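Local coordinates for protein proteolytically activated form of PPO4 Tyrosinase (Agaricus bisporus var. bisporus H97, PDB 4OUA) that is a copper-containing tyrosinase that hydroxylates monophenols to o-diphenols and oxidises these to reactive o-quinones, acting in the initial step of melanin synthesis, at residues P193-K198 with R259-G264; G11-L16 with A123-Q128; W131-A136 with D213-K218; V301-E306 with G316-K321. All coordinates share one frame; numbering follows the deposited sequence.

Contact 1 (P193-K198 with R259-G264)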
loop_
_atom_site.group_PDB
_atom_site.type_symbol
_atom_site.label_atom_id
_atom_site.label_comp_id
_atom_site.label_asym_id
_atom_site.label_seq_id
_atom_site.Cartn_x
_atom_site.Cartn_y
_atom_site.Cartn_z
ATOM N N PRO A 193 -7.118 6.604 -18.068
ATOM C CA PRO A 193 -7.321 7.769 -18.939
ATOM C C PRO A 193 -7.626 7.400 -20.391
ATOM O O PRO A 193 -7.192 6.353 -20.871
ATOM C CB PRO A 193 -5.985 8.508 -18.842
ATOM C CG PRO A 193 -4.994 7.439 -18.554
ATOM C CD PRO A 193 -5.706 6.447 -17.678
ATOM N N ASP A 194 -8.371 8.265 -21.074
ATOM C CA ASP A 194 -8.690 8.069 -22.484
ATOM C C ASP A 194 -7.606 8.658 -23.379
ATOM O O ASP A 194 -6.533 9.033 -22.906
ATOM C CB ASP A 194 -10.044 8.699 -22.827
ATOM C CG ASP A 194 -11.217 7.867 -22.344
ATOM O OD1 ASP A 194 -11.095 6.624 -22.305
ATOM O OD2 ASP A 194 -12.266 8.457 -22.009
ATOM N N ALA A 195 -7.895 8.738 -24.674
ATOM C CA ALA A 195 -6.959 9.307 -25.636
ATOM C C ALA A 195 -6.908 10.827 -25.520
ATOM O O ALA A 195 -5.930 11.458 -25.926
ATOM C CB ALA A 195 -7.341 8.894 -27.049
ATOM N N ASP A 196 -7.966 11.411 -24.964
ATOM C CA ASP A 196 -8.023 12.854 -24.758
ATOM C C ASP A 196 -7.559 13.216 -23.351
ATOM O O ASP A 196 -7.754 14.342 -22.892
ATOM C CB ASP A 196 -9.440 13.380 -25.006
ATOM C CG ASP A 196 -10.451 12.823 -24.024
ATOM O OD1 ASP A 196 -10.206 11.733 -23.464
ATOM O OD2 ASP A 196 -11.497 13.475 -23.817
ATOM N N LYS A 197 -6.956 12.241 -22.675
ATOM C CA LYS A 197 -6.359 12.432 -21.354
ATOM C C LYS A 197 -7.397 12.621 -20.244
ATOM O O LYS A 197 -7.049 12.954 -19.111
ATOM C CB LYS A 197 -5.398 13.623 -21.377
ATOM C CG LYS A 197 -4.293 13.503 -22.418
ATOM C CD LYS A 197 -3.468 14.779 -22.501
ATOM C CE LYS A 197 -2.416 14.690 -23.596
ATOM N NZ LYS A 197 -3.014 14.379 -24.925
ATOM N N LYS A 198 -8.669 12.401 -20.569
ATOM C CA LYS A 198 -9.735 12.474 -19.573
ATOM C C LYS A 198 -9.892 11.151 -18.830
ATOM O O LYS A 198 -9.735 10.077 -19.414
ATOM C CB LYS A 198 -11.065 12.860 -20.224
ATOM C CG LYS A 198 -11.149 14.301 -20.691
ATOM C CD LYS A 198 -12.529 14.604 -21.258
ATOM C CE LYS A 198 -12.653 16.056 -21.684
ATOM N NZ LYS A 198 -13.992 16.349 -22.267
ATOM N N ARG A 259 -3.685 1.883 -16.597
ATOM C CA ARG A 259 -3.561 1.740 -18.044
ATOM C C ARG A 259 -4.910 1.787 -18.759
ATOM O O ARG A 259 -5.689 0.835 -18.700
ATOM C CB ARG A 259 -2.838 0.433 -18.380
ATOM C CG ARG A 259 -2.436 0.282 -19.839
ATOM C CD ARG A 259 -1.406 1.324 -20.241
ATOM N NE ARG A 259 -0.749 0.981 -21.499
ATOM C CZ ARG A 259 -1.223 1.294 -22.701
ATOM N NH1 ARG A 259 -2.363 1.960 -22.816
ATOM N NH2 ARG A 259 -0.555 0.938 -23.790
ATOM N N GLY A 260 -5.179 2.901 -19.432
ATOM C CA GLY A 260 -6.356 3.026 -20.273
ATOM C C GLY A 260 -5.950 3.050 -21.734
ATOM O O GLY A 260 -5.279 2.135 -22.212
ATOM N N ALA A 261 -6.357 4.094 -22.449
ATOM C CA ALA A 261 -5.881 4.305 -23.810
ATOM C C ALA A 261 -4.432 4.770 -23.751
ATOM O O ALA A 261 -3.589 4.332 -24.530
ATOM C CB ALA A 261 -6.747 5.315 -24.537
ATOM N N ILE A 262 -4.161 5.667 -22.809
ATOM C CA ILE A 262 -2.800 6.084 -22.498
ATOM C C ILE A 262 -2.487 5.706 -21.054
ATOM O O ILE A 262 -3.388 5.347 -20.293
ATOM C CB ILE A 262 -2.599 7.600 -22.703
ATOM C CG1 ILE A 262 -3.603 8.394 -21.868
ATOM C CG2 ILE A 262 -2.740 7.963 -24.173
ATOM C CD1 ILE A 262 -3.507 9.892 -22.063
ATOM N N ARG A 263 -1.217 5.782 -20.676
ATOM C CA ARG A 263 -0.801 5.363 -19.341
ATOM C C ARG A 263 -1.154 6.393 -18.268
ATOM O O ARG A 263 -0.815 7.573 -18.382
ATOM C CB ARG A 263 0.702 5.082 -19.317
ATOM C CG ARG A 263 1.143 3.977 -20.261
ATOM C CD ARG A 263 2.618 3.666 -20.085
ATOM N NE ARG A 263 3.455 4.835 -20.333
ATOM C CZ ARG A 263 4.772 4.863 -20.157
ATOM N NH1 ARG A 263 5.408 3.781 -19.726
ATOM N NH2 ARG A 263 5.453 5.972 -20.410
ATOM N N GLY A 264 -1.841 5.934 -17.226
ATOM C CA GLY A 264 -2.166 6.773 -16.087
ATOM C C GLY A 264 -1.104 6.662 -15.010
ATOM O O GLY A 264 -0.024 6.123 -15.251
#
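The type I beta turn from Asp194 to Lys197, with Pro193 at its entrance, leans against the loop Gly260-Ile262 that follows helix 246-258; both belong to the common central domain of tyrosinase. One backbone hydrogen bond ties the two loops: Ala261 N donates to Pro193 O over 2.9 Å, lying nearly along the C=O axis. The same oxygen receives a CA-H...O contact from Gly260, with 3.5 Å between Gly260 CA and Pro193 O. Beside this polar point the proline ring lies slantwise to Ile262, and Pro193 CG comes to 3.7 Å from Ile262 CG1. That CG1 sits between the backbone N and the carbonyl carbon (chi1 56°), facing the turn. Further out, Ile262 CD1 meets Lys197 CG at 3.7 Å. Ala261 CB points toward the turn and rests on the peptide joining Asp194 to Ala195, 3.6 Å from Asp194 C. Trp186 packs on Pro193 and binds Lys197 O through NE1, while Asn200 holds Asp194 OD1. Chemically, then, two loops are joined by one backbone N-H...O hydrogen bond and a small apolar patch, with Lys197 contributing its aliphatic CG rather than its charge.

Contact 2 (G11-L16 with A123-Q128)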
loop_
_atom_site.group_PDB
_atom_site.type_symbol
_atom_site.label_atom_id
_atom_site.label_comp_id
_atom_site.label_asym_id
_atom_site.label_seq_id
_atom_site.Cartn_x
_atom_site.Cartn_y
_atom_site.Cartn_z
ATOM N N GLY A 11 -1.444 -0.515 20.443
ATOM C CA GLY A 11 -1.427 -1.966 20.427
ATOM C C GLY A 11 -1.592 -2.539 19.032
ATOM O O GLY A 11 -1.559 -1.806 18.043
ATOM N N VAL A 12 -1.771 -3.853 18.951
ATOM C CA VAL A 12 -1.925 -4.521 17.663
ATOM C C VAL A 12 -3.385 -4.564 17.222
ATOM O O VAL A 12 -4.184 -5.331 17.758
ATOM C CB VAL A 12 -1.371 -5.957 17.698
ATOM C CG1 VAL A 12 -1.697 -6.682 16.403
ATOM C CG2 VAL A 12 0.130 -5.940 17.940
ATOM N N LYS A 13 -3.723 -3.733 16.241
ATOM C CA LYS A 13 -5.073 -3.704 15.690
ATOM C C LYS A 13 -5.092 -4.229 14.257
ATOM O O LYS A 13 -4.056 -4.291 13.595
ATOM C CB LYS A 13 -5.646 -2.287 15.740
ATOM C CG LYS A 13 -5.914 -1.779 17.145
ATOM C CD LYS A 13 -6.831 -2.724 17.904
ATOM C CE LYS A 13 -7.156 -2.185 19.287
ATOM N NZ LYS A 13 -5.924 -1.901 20.076
ATOM N N ASN A 14 -6.274 -4.603 13.784
ATOM C CA ASN A 14 -6.410 -5.179 12.454
ATOM C C ASN A 14 -6.629 -4.147 11.358
ATOM O O ASN A 14 -7.319 -3.146 11.553
ATOM C CB ASN A 14 -7.564 -6.185 12.426
ATOM C CG ASN A 14 -7.204 -7.502 13.075
ATOM O OD1 ASN A 14 -6.028 -7.842 13.201
ATOM N ND2 ASN A 14 -8.216 -8.255 13.486
ATOM N N ARG A 15 -6.023 -4.401 10.204
ATOM C CA ARG A 15 -6.343 -3.661 8.997
ATOM C C ARG A 15 -7.592 -4.282 8.388
ATOM O O ARG A 15 -7.567 -5.428 7.941
ATOM C CB ARG A 15 -5.176 -3.691 8.012
ATOM C CG ARG A 15 -3.902 -3.070 8.556
ATOM C CD ARG A 15 -2.753 -3.201 7.571
ATOM N NE ARG A 15 -1.562 -2.496 8.033
ATOM C CZ ARG A 15 -0.391 -2.524 7.408
ATOM N NH1 ARG A 15 -0.250 -3.230 6.294
ATOM N NH2 ARG A 15 0.641 -1.852 7.899
ATOM N N LEU A 16 -8.688 -3.534 8.392
ATOM C CA LEU A 16 -9.972 -4.076 7.966
ATOM C C LEU A 16 -10.096 -4.153 6.449
ATOM O O LEU A 16 -9.410 -3.439 5.719
ATOM C CB LEU A 16 -11.116 -3.235 8.533
ATOM C CG LEU A 16 -11.157 -3.079 10.054
ATOM C CD1 LEU A 16 -12.395 -2.303 10.474
ATOM C CD2 LEU A 16 -11.113 -4.435 10.732
ATOM N N ALA A 123 -9.101 6.563 16.516
ATOM C CA ALA A 123 -7.849 6.961 15.887
ATOM C C ALA A 123 -6.730 6.022 16.313
ATOM O O ALA A 123 -5.845 5.689 15.524
ATOM C CB ALA A 123 -7.506 8.400 16.241
ATOM N N GLU A 124 -6.782 5.595 17.571
ATOM C CA GLU A 124 -5.804 4.661 18.114
ATOM C C GLU A 124 -5.899 3.297 17.436
ATOM O O GLU A 124 -4.891 2.617 17.249
ATOM C CB GLU A 124 -5.995 4.509 19.622
ATOM C CG GLU A 124 -5.636 5.749 20.419
ATOM C CD GLU A 124 -4.144 6.019 20.430
ATOM O OE1 GLU A 124 -3.364 5.046 20.350
ATOM O OE2 GLU A 124 -3.752 7.203 20.518
ATOM N N ASP A 125 -7.116 2.905 17.068
ATOM C CA ASP A 125 -7.345 1.617 16.421
ATOM C C ASP A 125 -7.235 1.720 14.905
ATOM O O ASP A 125 -7.239 0.706 14.208
ATOM C CB ASP A 125 -8.721 1.060 16.796
ATOM C CG ASP A 125 -8.881 0.850 18.287
ATOM O OD1 ASP A 125 -7.853 0.737 18.988
ATOM O OD2 ASP A 125 -10.038 0.793 18.757
ATOM N N LEU A 126 -7.141 2.946 14.399
ATOM C CA LEU A 126 -7.130 3.175 12.959
ATOM C C LEU A 126 -5.922 2.536 12.279
ATOM O O LEU A 126 -4.779 2.747 12.685
ATOM C CB LEU A 126 -7.159 4.673 12.654
ATOM C CG LEU A 126 -7.201 5.022 11.165
ATOM C CD1 LEU A 126 -8.405 4.373 10.502
ATOM C CD2 LEU A 126 -7.218 6.526 10.963
ATOM N N ARG A 127 -6.194 1.753 11.240
ATOM C CA ARG A 127 -5.152 1.101 10.457
ATOM C C ARG A 127 -5.497 1.180 8.974
ATOM O O ARG A 127 -6.650 1.406 8.613
ATOM C CB ARG A 127 -4.983 -0.360 10.884
ATOM C CG ARG A 127 -4.597 -0.559 12.340
ATOM C CD ARG A 127 -3.187 -0.067 12.617
ATOM N NE ARG A 127 -2.738 -0.437 13.956
ATOM C CZ ARG A 127 -3.016 0.257 15.056
ATOM N NH1 ARG A 127 -3.746 1.360 14.978
ATOM N NH2 ARG A 127 -2.565 -0.151 16.234
ATOM N N GLN A 128 -4.501 0.987 8.117
ATOM C CA GLN A 128 -4.722 1.056 6.676
ATOM C C GLN A 128 -5.525 -0.140 6.169
ATOM O O GLN A 128 -5.047 -1.275 6.200
ATOM C CB GLN A 128 -3.388 1.144 5.933
ATOM C CG GLN A 128 -3.524 1.151 4.415
ATOM C CD GLN A 128 -4.364 2.308 3.904
ATOM O OE1 GLN A 128 -5.277 2.120 3.099
ATOM N NE2 GLN A 128 -4.053 3.514 4.364
#
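Lys13 lies over one face of the Arg127 guanidinium, its CB 3.7 Å above the plane and centred on it. The edge of the same group is occupied by carbonyls. Arg127 NH1 donates to Glu124 O at 2.8 Å and to Leu126 O at 2.9 Å, both close to the guanidinium plane, and Arg127 NH2 makes a weak bond to Gly11 O at 2.7 Å; NE is taken by Asn348 O. The Arg127 chain bends at chi2 (-68°), which turns CD out of an extended course. Arg15, by contrast, is extended from CG to NE and crosses Arg127 at about a right angle: the guanidinium planes are 74° apart, and the contact is between Arg15 CG and Arg127 CB at 3.7 Å. The head of Arg15 makes a salt bridge to Glu98 and a cation-pi contact with Tyr349. Lys13 slants across Asp125, with a salt bridge of 3.4 Å from Lys13 NZ to Asp125 OD1, and NZ also binds Gly10 O. An alanine in place of Arg127 would probably leave the carbonyls of Gly11, Glu124 and Leu126 without their donor and open a gap beneath Lys13. By linking carbonyls of the 123-128 segment to Gly11 O, the Arg127 guanidinium joins the region of helix 116-125 to strand 13-14 of the small parallel sheet with strand 349-350.

Contact 3 (W131-A136 with D213-K218)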
loop_
_atom_site.group_PDB
_atom_site.type_symbol
_atom_site.label_atom_id
_atom_site.label_comp_id
_atom_site.label_asym_id
_atom_site.label_seq_id
_atom_site.Cartn_x
_atom_site.Cartn_y
_atom_site.Cartn_z
ATOM N N TRP A 131 -7.535 -3.698 0.068
ATOM C CA TRP A 131 -8.426 -3.922 -1.062
ATOM C C TRP A 131 -8.313 -5.368 -1.544
ATOM O O TRP A 131 -7.405 -5.709 -2.302
ATOM C CB TRP A 131 -8.088 -2.938 -2.185
ATOM C CG TRP A 131 -8.898 -3.084 -3.434
ATOM C CD1 TRP A 131 -10.105 -3.705 -3.571
ATOM C CD2 TRP A 131 -8.547 -2.595 -4.734
ATOM N NE1 TRP A 131 -10.529 -3.632 -4.877
ATOM C CE2 TRP A 131 -9.588 -2.956 -5.610
ATOM C CE3 TRP A 131 -7.453 -1.889 -5.241
ATOM C CZ2 TRP A 131 -9.568 -2.633 -6.963
ATOM C CZ3 TRP A 131 -7.434 -1.571 -6.584
ATOM C CH2 TRP A 131 -8.485 -1.942 -7.429
ATOM N N ASP A 132 -9.236 -6.214 -1.095
ATOM C CA ASP A 132 -9.207 -7.635 -1.430
ATOM C C ASP A 132 -9.509 -7.864 -2.913
ATOM O O ASP A 132 -10.614 -8.267 -3.281
ATOM C CB ASP A 132 -10.205 -8.401 -0.562
ATOM C CG ASP A 132 -9.879 -9.879 -0.459
ATOM O OD1 ASP A 132 -9.197 -10.412 -1.362
ATOM O OD2 ASP A 132 -10.307 -10.508 0.532
ATOM N N THR A 133 -8.512 -7.612 -3.755
ATOM C CA THR A 133 -8.683 -7.684 -5.203
ATOM C C THR A 133 -8.954 -9.105 -5.691
ATOM O O THR A 133 -9.575 -9.302 -6.737
ATOM C CB THR A 133 -7.444 -7.135 -5.930
ATOM O OG1 THR A 133 -6.313 -7.969 -5.648
ATOM C CG2 THR A 133 -7.144 -5.716 -5.472
ATOM N N GLY A 134 -8.491 -10.092 -4.929
ATOM C CA GLY A 134 -8.646 -11.484 -5.306
ATOM C C GLY A 134 -10.041 -12.032 -5.063
ATOM O O GLY A 134 -10.428 -13.044 -5.650
ATOM N N PHE A 135 -10.798 -11.368 -4.196
ATOM C CA PHE A 135 -12.150 -11.810 -3.873
ATOM C C PHE A 135 -13.197 -10.817 -4.365
ATOM O O PHE A 135 -14.308 -11.202 -4.730
ATOM C CB PHE A 135 -12.300 -12.025 -2.365
ATOM C CG PHE A 135 -13.679 -12.444 -1.950
ATOM C CD1 PHE A 135 -14.044 -13.779 -1.964
ATOM C CD2 PHE A 135 -14.613 -11.503 -1.553
ATOM C CE1 PHE A 135 -15.317 -14.168 -1.586
ATOM C CE2 PHE A 135 -15.885 -11.885 -1.176
ATOM C CZ PHE A 135 -16.238 -13.219 -1.192
ATOM N N ALA A 136 -12.841 -9.538 -4.363
ATOM C CA ALA A 136 -13.745 -8.492 -4.830
ATOM C C ALA A 136 -12.974 -7.413 -5.579
ATOM O O ALA A 136 -12.640 -6.372 -5.015
ATOM C CB ALA A 136 -14.512 -7.891 -3.665
ATOM N N ASP A 213 -12.588 -12.716 -12.474
ATOM C CA ASP A 213 -12.409 -14.166 -12.429
ATOM C C ASP A 213 -10.945 -14.578 -12.541
ATOM O O ASP A 213 -10.462 -15.394 -11.758
ATOM C CB ASP A 213 -13.219 -14.837 -13.540
ATOM C CG ASP A 213 -14.716 -14.720 -13.328
ATOM O OD1 ASP A 213 -15.308 -13.718 -13.783
ATOM O OD2 ASP A 213 -15.300 -15.633 -12.707
ATOM N N SER A 214 -10.239 -14.014 -13.515
ATOM C CA SER A 214 -8.840 -14.361 -13.737
ATOM C C SER A 214 -7.960 -13.903 -12.576
ATOM O O SER A 214 -6.966 -14.549 -12.246
ATOM C CB SER A 214 -8.338 -13.752 -15.046
ATOM O OG SER A 214 -8.286 -12.339 -14.964
ATOM N N THR A 215 -8.333 -12.787 -11.958
ATOM C CA THR A 215 -7.565 -12.237 -10.847
ATOM C C THR A 215 -7.616 -13.150 -9.624
ATOM O O THR A 215 -6.616 -13.316 -8.925
ATOM C CB THR A 215 -8.068 -10.835 -10.454
ATOM O OG1 THR A 215 -7.792 -9.914 -11.517
ATOM C CG2 THR A 215 -7.374 -10.354 -9.192
ATOM N N ARG A 216 -8.781 -13.738 -9.368
ATOM C CA ARG A 216 -8.934 -14.657 -8.247
ATOM C C ARG A 216 -8.073 -15.902 -8.442
ATOM O O ARG A 216 -7.461 -16.400 -7.497
ATOM C CB ARG A 216 -10.400 -15.061 -8.067
ATOM C CG ARG A 216 -10.594 -16.194 -7.070
ATOM C CD ARG A 216 -12.052 -16.599 -6.930
ATOM N NE ARG A 216 -12.855 -15.558 -6.295
ATOM C CZ ARG A 216 -14.088 -15.744 -5.835
ATOM N NH1 ARG A 216 -14.659 -16.936 -5.935
ATOM N NH2 ARG A 216 -14.747 -14.741 -5.272
ATOM N N GLU A 217 -8.031 -16.398 -9.674
ATOM C CA GLU A 217 -7.241 -17.578 -9.998
ATOM C C GLU A 217 -5.746 -17.295 -9.891
ATOM O O GLU A 217 -4.986 -18.126 -9.396
ATOM C CB GLU A 217 -7.585 -18.081 -11.400
ATOM C CG GLU A 217 -9.007 -18.601 -11.536
ATOM C CD GLU A 217 -9.305 -19.124 -12.927
ATOM O OE1 GLU A 217 -8.785 -18.545 -13.906
ATOM O OE2 GLU A 217 -10.054 -20.118 -13.041
ATOM N N LYS A 218 -5.328 -16.122 -10.359
ATOM C CA LYS A 218 -3.932 -15.719 -10.249
ATOM C C LYS A 218 -3.508 -15.620 -8.786
ATOM O O LYS A 218 -2.420 -16.059 -8.414
ATOM C CB LYS A 218 -3.689 -14.380 -10.947
ATOM C CG LYS A 218 -3.675 -14.438 -12.464
ATOM C CD LYS A 218 -2.956 -13.221 -13.031
ATOM C CE LYS A 218 -3.070 -13.142 -14.545
ATOM N NZ LYS A 218 -4.435 -12.740 -14.981
#
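With CG anti to the backbone N in both Phe135 (chi1 178°) and Arg216 (chi1 170°), these two side chains lie side by side and point the same way. A bend at chi3 of Arg216 then turns NE out of the extended line, and the phenyl ring and guanidinium end with their planes only 10° apart. The approach is oblique nonetheless, led by Arg216 NH2 at 3.5 Å from Phe135 CD1. The backbone oxygen of Phe135 lies at the guanidinium edge, in its plane, 3.6 Å from Arg216 NH2. Closer to the helix, the aliphatic part of Arg216 runs beside Gly134 O, which is 3.5 Å from Arg216 CG. The backbones are closest here, with 4.3 Å between Gly134 CA and Arg216 CA. One residue earlier in the helix, Thr215 CG2 packs on the loop, 3.5 Å from Thr133 O and 4.2 Å from Gly134 CA, whereas its OG1 turns back to Glu211 O. Arg216 NH1 binds Ile379 O near the C-terminus, so an alanine here would probably leave that carbonyl without its donor and open a gap beside the Phe135 ring. The loop 131-136 is itself anchored by Asp132, which forms salt bridges with Arg287 and Arg376. Helix 201-224 thus meets a loop that also packs on helix 246-258 through Thr133 and Ile253, and on helix 277-295 through Thr133 and Asn284, while Thr215 touches Phe256 of helix 246-258.

Contact 4 (V301-E306 with G316-K321)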
loop_
_atom_site.group_PDB
_atom_site.type_symbol
_atom_site.label_atom_id
_atom_site.label_comp_id
_atom_site.label_asym_id
_atom_site.label_seq_id
_atom_site.Cartn_x
_atom_site.Cartn_y
_atom_site.Cartn_z
ATOM N N VAL A 301 13.455 -14.093 3.261
ATOM C CA VAL A 301 14.315 -13.471 2.257
ATOM C C VAL A 301 15.581 -14.269 1.964
ATOM O O VAL A 301 16.286 -14.693 2.878
ATOM C CB VAL A 301 14.736 -12.050 2.689
ATOM C CG1 VAL A 301 15.577 -11.390 1.603
ATOM C CG2 VAL A 301 13.510 -11.207 3.018
ATOM N N THR A 302 15.860 -14.465 0.679
ATOM C CA THR A 302 17.110 -15.078 0.245
ATOM C C THR A 302 17.926 -14.063 -0.551
ATOM O O THR A 302 17.416 -13.010 -0.935
ATOM C CB THR A 302 16.874 -16.335 -0.614
ATOM O OG1 THR A 302 16.310 -15.961 -1.876
ATOM C CG2 THR A 302 15.935 -17.300 0.097
ATOM N N GLN A 303 19.191 -14.384 -0.797
ATOM C CA GLN A 303 20.095 -13.464 -1.476
ATOM C C GLN A 303 19.738 -13.276 -2.950
ATOM O O GLN A 303 19.258 -14.199 -3.609
ATOM C CB GLN A 303 21.536 -13.955 -1.344
ATOM C CG GLN A 303 22.534 -13.167 -2.168
ATOM C CD GLN A 303 23.965 -13.553 -1.863
ATOM O OE1 GLN A 303 24.282 -13.964 -0.747
ATOM N NE2 GLN A 303 24.837 -13.425 -2.856
ATOM N N GLY A 304 19.979 -12.070 -3.459
ATOM C CA GLY A 304 19.688 -11.741 -4.843
ATOM C C GLY A 304 20.225 -10.372 -5.223
ATOM O O GLY A 304 20.427 -9.519 -4.358
ATOM N N PRO A 305 20.466 -10.156 -6.524
ATOM C CA PRO A 305 21.038 -8.908 -7.043
ATOM C C PRO A 305 20.006 -7.805 -7.279
ATOM O O PRO A 305 18.826 -8.091 -7.484
ATOM C CB PRO A 305 21.659 -9.347 -8.367
ATOM C CG PRO A 305 20.758 -10.447 -8.832
ATOM C CD PRO A 305 20.300 -11.167 -7.585
ATOM N N GLU A 306 20.461 -6.555 -7.246
ATOM C CA GLU A 306 19.623 -5.413 -7.595
ATOM C C GLU A 306 19.656 -5.188 -9.102
ATOM O O GLU A 306 20.604 -4.606 -9.629
ATOM C CB GLU A 306 20.090 -4.152 -6.865
ATOM C CG GLU A 306 19.415 -2.867 -7.336
ATOM C CD GLU A 306 18.001 -2.707 -6.801
ATOM O OE1 GLU A 306 17.080 -2.439 -7.603
ATOM O OE2 GLU A 306 17.810 -2.841 -5.574
ATOM N N GLY A 316 23.279 -4.183 -9.572
ATOM C CA GLY A 316 24.375 -5.126 -9.448
ATOM C C GLY A 316 24.730 -5.428 -8.006
ATOM O O GLY A 316 25.439 -6.393 -7.720
ATOM N N THR A 317 24.240 -4.598 -7.092
ATOM C CA THR A 317 24.485 -4.802 -5.671
ATOM C C THR A 317 23.819 -6.086 -5.188
ATOM O O THR A 317 22.722 -6.426 -5.630
ATOM C CB THR A 317 23.969 -3.616 -4.831
ATOM O OG1 THR A 317 24.673 -2.423 -5.197
ATOM C CG2 THR A 317 24.172 -3.882 -3.347
ATOM N N GLU A 318 24.490 -6.803 -4.291
ATOM C CA GLU A 318 23.923 -8.010 -3.701
ATOM C C GLU A 318 23.038 -7.656 -2.511
ATOM O O GLU A 318 23.402 -6.824 -1.681
ATOM C CB GLU A 318 25.029 -8.975 -3.272
ATOM C CG GLU A 318 25.673 -9.733 -4.422
ATOM C CD GLU A 318 24.764 -10.807 -4.993
ATOM O OE1 GLU A 318 23.936 -11.351 -4.232
ATOM O OE2 GLU A 318 24.875 -11.104 -6.203
ATOM N N LEU A 319 21.871 -8.287 -2.434
ATOM C CA LEU A 319 20.917 -7.992 -1.372
ATOM C C LEU A 319 20.478 -9.249 -0.628
ATOM O O LEU A 319 20.233 -10.291 -1.236
ATOM C CB LEU A 319 19.691 -7.272 -1.940
ATOM C CG LEU A 319 19.857 -5.809 -2.357
ATOM C CD1 LEU A 319 20.800 -5.661 -3.537
ATOM C CD2 LEU A 319 18.510 -5.206 -2.684
ATOM N N ASN A 320 20.380 -9.141 0.693
ATOM C CA ASN A 320 19.889 -10.239 1.514
ATOM C C ASN A 320 18.978 -9.743 2.633
ATOM O O ASN A 320 18.531 -8.594 2.621
ATOM C CB ASN A 320 21.057 -11.045 2.098
ATOM C CG ASN A 320 22.015 -10.195 2.920
ATOM O OD1 ASN A 320 21.656 -9.128 3.418
ATOM N ND2 ASN A 320 23.245 -10.674 3.067
ATOM N N LYS A 321 18.713 -10.615 3.599
ATOM C CA LYS A 321 17.833 -10.295 4.718
ATOM C C LYS A 321 18.415 -9.213 5.626
ATOM O O LYS A 321 17.687 -8.566 6.381
ATOM C CB LYS A 321 17.549 -11.555 5.534
ATOM C CG LYS A 321 18.808 -12.237 6.039
ATOM C CD LYS A 321 18.491 -13.419 6.931
ATOM C CE LYS A 321 19.767 -14.039 7.477
ATOM N NZ LYS A 321 19.484 -15.169 8.406
#
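Leu319 and Gly304 form the hydrogen-bonded pair of a small antiparallel two-stranded sheet, and round them the packing differs sharply from one face to the other. Gly304 N donates to Leu319 O at 2.9 Å and Leu319 N returns the bond to Gly304 O at 2.7 Å. Toward the turn, Glu306 N bonds to Thr317 O at 2.8 Å and Gly316 N to Glu306 O at 2.7 Å. Gly316 has a positive phi of 110°, where a CB would be jammed against the preceding carbonyl oxygen. On the buried side, Leu319 slants across Glu306, its CD1 3.7 Å from Glu306 CB, and is further enclosed by Leu85, Gln83 and Phe313. The carboxylate of Glu306 is held by Gly309 N through OE1. At the far end Val301, itself buried and covered by Trp229, brings its CB to 4.0 Å from Lys321 CB.

The other face carries Pro305 and Glu318, a non-hydrogen-bonded pair, and is looser. There the exposed Gln303, extended beyond CG, meets Glu318 at about a right angle, its NE2 making a weak bond of 2.6 Å to Glu318 OE1; the amide and carboxylate planes are 63° apart. The chemistry implies a hairpin held chiefly by its backbone: the backbone hydrogen bonds and the leucine contacts fix the pairing, whereas the amide-carboxylate bond at the surface adds a weaker tie between partners exposed to solvent.

The four contacts are separate pieces of one chain, and none of them contains a copper ligand. Contacts 1 and 3 interleave along the sequence within the central tyrosinase domain, with centres 24 Å apart; contact 2 adjoins contact 3 in sequence, while contact 4 lies later in the chain. Contacts 1 and 2 are on opposite sides of the chain's centre, 36 Å between their centres. All four lie at some remove from the copper site: the side chain of Thr133 in contact 3 is about 11 Å from a copper ion and about 8 Å from the side chain of His250, that of Glu306 in contact 4 about 11 Å from copper and 7 Å from that of His81, while Gln128 and Gly264 lie about 13 and 14 Å from copper.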